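PDB 5VM8: ribosomal RNA small subunit methyltransferase E from Neisseria gonorrhoeae, which probably transfers a methyl group from S-adenosylmethionine to N3 of a uridine in 16S ribosomal RNA. Local coordinates for residues D95-D98 with F99-K103; I139-S142 with A143-S147. All blocks are in the same frame, centred on the assembly; numbering follows the deposited sequence.

Contact 1 (D95-D98 with F99-K103); sequences DRMD and FTLQK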
# COMPACT_ATOMS: atom_id res chain seq x y z
N ASP A 95 -14.84 -3.03 -4.63
CA ASP A 95 -14.44 -3.65 -3.36
C ASP A 95 -13.22 -4.52 -3.52
O ASP A 95 -12.36 -4.56 -2.63
CB ASP A 95 -15.58 -4.49 -2.78
CG ASP A 95 -16.46 -3.70 -1.87
OD1 ASP A 95 -16.27 -2.47 -1.82
OD2 ASP A 95 -17.33 -4.30 -1.19
N ARG A 96 -13.10 -5.22 -4.65
CA ARG A 96 -11.97 -6.11 -4.77
C ARG A 96 -10.66 -5.33 -4.79
O ARG A 96 -9.69 -5.71 -4.12
CB ARG A 96 -12.13 -6.94 -6.04
CG ARG A 96 -11.01 -7.92 -6.26
CD ARG A 96 -11.35 -8.76 -7.46
NE ARG A 96 -10.35 -9.79 -7.68
CZ ARG A 96 -10.64 -11.08 -7.75
NH1 ARG A 96 -11.90 -11.47 -7.60
NH2 ARG A 96 -9.68 -11.96 -7.97
N MET A 97 -10.64 -4.20 -5.48
CA MET A 97 -9.48 -3.34 -5.52
C MET A 97 -9.26 -2.63 -4.18
O MET A 97 -8.13 -2.56 -3.69
CB MET A 97 -9.68 -2.31 -6.63
CG MET A 97 -8.46 -1.54 -7.03
SD MET A 97 -7.26 -2.63 -7.73
CE MET A 97 -5.88 -1.52 -7.86
N ASP A 98 -10.33 -2.05 -3.63
CA ASP A 98 -10.23 -1.27 -2.39
C ASP A 98 -9.73 -2.13 -1.23
O ASP A 98 -8.87 -1.70 -0.46
CB ASP A 98 -11.59 -0.65 -2.08
CG ASP A 98 -12.06 0.38 -3.15
OD1 ASP A 98 -11.32 0.71 -4.10
OD2 ASP A 98 -13.23 0.83 -3.06
N PHE A 99 -10.31 -3.33 -1.06
CA PHE A 99 -9.85 -4.25 -0.02
C PHE A 99 -8.41 -4.68 -0.27
O PHE A 99 -7.61 -4.77 0.67
CB PHE A 99 -10.76 -5.47 0.08
CG PHE A 99 -12.09 -5.17 0.71
CD1 PHE A 99 -12.21 -4.12 1.61
CD2 PHE A 99 -13.21 -5.92 0.41
CE1 PHE A 99 -13.44 -3.84 2.19
CE2 PHE A 99 -14.44 -5.64 0.98
CZ PHE A 99 -14.56 -4.60 1.88
N THR A 100 -8.07 -4.97 -1.53
CA THR A 100 -6.69 -5.33 -1.82
C THR A 100 -5.77 -4.21 -1.36
O THR A 100 -4.82 -4.45 -0.61
CB THR A 100 -6.51 -5.64 -3.31
OG1 THR A 100 -7.24 -6.83 -3.67
CG2 THR A 100 -5.06 -5.87 -3.62
N LEU A 101 -6.10 -2.98 -1.72
CA LEU A 101 -5.23 -1.85 -1.39
C LEU A 101 -5.18 -1.63 0.12
O LEU A 101 -4.10 -1.41 0.68
CB LEU A 101 -5.72 -0.60 -2.12
CG LEU A 101 -5.38 -0.59 -3.62
CD1 LEU A 101 -6.19 0.44 -4.39
CD2 LEU A 101 -3.89 -0.31 -3.83
N GLN A 102 -6.33 -1.67 0.79
CA GLN A 102 -6.35 -1.39 2.22
C GLN A 102 -5.62 -2.47 3.02
O GLN A 102 -4.77 -2.16 3.86
CB GLN A 102 -7.78 -1.25 2.71
CG GLN A 102 -7.87 -1.06 4.24
CD GLN A 102 -9.30 -0.96 4.71
OE1 GLN A 102 -9.97 -1.97 4.92
NE2 GLN A 102 -9.78 0.26 4.85
N LYS A 103 -5.95 -3.75 2.78
CA LYS A 103 -5.41 -4.80 3.64
C LYS A 103 -3.94 -5.04 3.35
O LYS A 103 -3.18 -5.39 4.26
CB LYS A 103 -6.21 -6.10 3.50
CG LYS A 103 -7.43 -6.17 4.43
CD LYS A 103 -8.38 -5.02 4.14
CE LYS A 103 -9.62 -5.07 4.96
NZ LYS A 103 -9.35 -4.36 6.26
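Thr100 reaches back one helical turn to Arg96 and grips its carbonyl twice. The hydroxyl OG1 donates to Arg96 O at 2.7 Å, and the backbone N of Thr100 donates to the same oxygen at 3.1 Å. The two donors come from opposite faces of the carbonyl plane, the amide standing 37° out of it, so that one acceptor is clasped between them. The hydroxyl can do this because chi1 of -67° sets OG1 beside the backbone N and leaves the methyl CG2 anti to that N. Such a bond lets a buried threonine satisfy its hydroxyl within its own helix.

A second pair, one residue back on each side, lies toward solvent. The carboxylate of Asp95 runs alongside the ring of Phe99, pointing the same way, with OD2 3.9 Å from CE2 and the two planes 39° apart. On the buried side CD1 of Leu101 touches both CG and CE of Met97, each at 4.0 Å, the two side chains crossing at a slant. The methionine chain bends at chi2, which lets CG and CE both lie against the same leucine methyl. Beneath these side chains, Leu101 N bonds to Met97 O and Gln102 N to Asp98 O, the regular pattern of an alpha helix.

Further out, Asp98 makes a salt bridge with Arg135, and Arg96 donates to the carbonyl of Arg229. Helix 94-106 links the parallel strands 85-90 and 111-116 in a beta-alpha-beta unit: Thr100 rests on Leu87 and Gln89 of the first strand, while Met97 and Leu101 pack against Trp136 of helix 128-147.

Contact 2 (I139-S142 with A143-S147); sequences IVIS and ACEQS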
# COMPACT_ATOMS: atom_id res chain seq x y z
N ILE A 139 -7.06 5.80 0.06
CA ILE A 139 -7.31 4.58 0.84
C ILE A 139 -6.02 4.10 1.51
O ILE A 139 -6.02 3.70 2.67
CB ILE A 139 -7.93 3.48 -0.04
CG1 ILE A 139 -9.37 3.83 -0.41
CG2 ILE A 139 -7.87 2.11 0.65
CD1 ILE A 139 -9.87 3.01 -1.60
N VAL A 140 -4.90 4.17 0.79
CA VAL A 140 -3.62 3.78 1.36
C VAL A 140 -3.25 4.68 2.54
O VAL A 140 -2.75 4.21 3.57
CB VAL A 140 -2.54 3.80 0.26
CG1 VAL A 140 -1.13 3.80 0.86
CG2 VAL A 140 -2.74 2.60 -0.69
N ILE A 141 -3.46 5.98 2.40
CA ILE A 141 -3.10 6.91 3.46
C ILE A 141 -3.91 6.62 4.72
O ILE A 141 -3.38 6.59 5.84
CB ILE A 141 -3.31 8.35 2.96
CG1 ILE A 141 -2.20 8.72 1.98
CG2 ILE A 141 -3.42 9.34 4.13
CD1 ILE A 141 -2.51 9.93 1.13
N SER A 142 -5.21 6.40 4.55
CA SER A 142 -6.07 6.09 5.68
C SER A 142 -5.63 4.80 6.37
O SER A 142 -5.63 4.72 7.61
CB SER A 142 -7.52 5.96 5.21
OG SER A 142 -8.03 7.25 4.93
N ALA A 143 -5.21 3.80 5.58
CA ALA A 143 -4.79 2.54 6.16
C ALA A 143 -3.51 2.71 6.95
O ALA A 143 -3.31 2.02 7.95
CB ALA A 143 -4.60 1.48 5.06
N CYS A 144 -2.66 3.66 6.55
CA CYS A 144 -1.48 3.96 7.34
C CYS A 144 -1.86 4.66 8.64
O CYS A 144 -1.28 4.37 9.70
CB CYS A 144 -0.50 4.82 6.53
SG CYS A 144 0.23 3.91 5.14
N GLU A 145 -2.82 5.58 8.58
CA GLU A 145 -3.29 6.25 9.78
C GLU A 145 -3.84 5.25 10.80
O GLU A 145 -3.61 5.39 12.01
CB GLU A 145 -4.32 7.32 9.42
CG GLU A 145 -3.76 8.52 8.64
CD GLU A 145 -4.84 9.53 8.21
OE1 GLU A 145 -6.03 9.17 8.15
OE2 GLU A 145 -4.48 10.69 7.92
N GLN A 146 -4.57 4.23 10.33
CA GLN A 146 -5.20 3.25 11.21
C GLN A 146 -4.20 2.20 11.73
O GLN A 146 -4.20 1.86 12.92
CB GLN A 146 -6.35 2.56 10.47
CG GLN A 146 -6.97 1.35 11.18
CD GLN A 146 -6.21 0.04 10.94
OE1 GLN A 146 -5.72 -0.21 9.84
NE2 GLN A 146 -6.08 -0.79 11.99
N SER A 147 -3.39 1.63 10.84
CA SER A 147 -2.52 0.53 11.22
C SER A 147 -1.26 1.01 11.92
O SER A 147 -0.47 0.19 12.39
CB SER A 147 -2.11 -0.26 9.98
OG SER A 147 -1.27 0.55 9.19
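Glu145 lays its extended side chain back over the preceding turn, where its CG sits 3.4 Å from Ile141 O and its carboxylate just comes up to the branch methyl of Ile141. The two side chains run at a slant to each other, and the closest approach between them is from OE2 to that methyl, CG2 of Ile141, at 4.2 Å. Both first torsions contribute: CG of Glu145 stands beside its own backbone N (chi1 -68°), while CG2 of Ile141 is anti to its N. The other carboxylate oxygen, OE1, passes 3.9 Å from Ser142 CA. The contact is therefore one of carbon against carboxylate, and the polar bonds of that group are made outside the helix.

Behind the side chains the backbone keeps its alpha-helical pattern. Glu145 N donates to Ile141 O at 3.0 Å, the N-H pointing at the oxygen at 159°, and Ala143 N and Cys144 N bond to Ile139 O and Val140 O in the same way. On the buried side the Cys144 sulfur SG lies 4.5 Å from Val140 CG1, a loose apolar touch beside Pro153.

At the last turn Ser147 takes hold of Ala143 O with two donors. Its N binds that oxygen at 2.9 Å and its OG at 2.8 Å, approaching from opposite faces of the carbonyl plane.

Past the helix surface, OE2 of Glu145 accepts from the backbone N of Tyr13 and OE1 from His33 NE2, while Arg11 binds the carbonyls of Cys144 and Glu145. The chemistry thus splits by side: Val140, Ala143 and Cys144 are buried, Val140 and Ala143 against Val105 of helix 94-106, and a carboxylate with both oxygens engaged, together with carbonyls of the last turns, ties this helix to the N-terminal part of the chain.

Contact 1 on helix 94-106 precedes contact 2 on helix 128-147, and strand 111-116 comes between them along the chain. Their centres are about 12 Å apart, and the two helices touch directly: Asp98 OD1 lies 3.7 Å from Ile139 CD1, and Gln102 CB lies 3.9 Å from Ile139 CG2. Both belong to the SPOUT methyltransferase region. Helix 94-106 lies against strand 85-90 and also touches helix 128-147. Contact 2 reaches the other way, to strand 11-13 and helix 28-36. Together they illustrate how two touching helices can connect the parallel sheet of the methyltransferase domain to the N-terminal part of the protein.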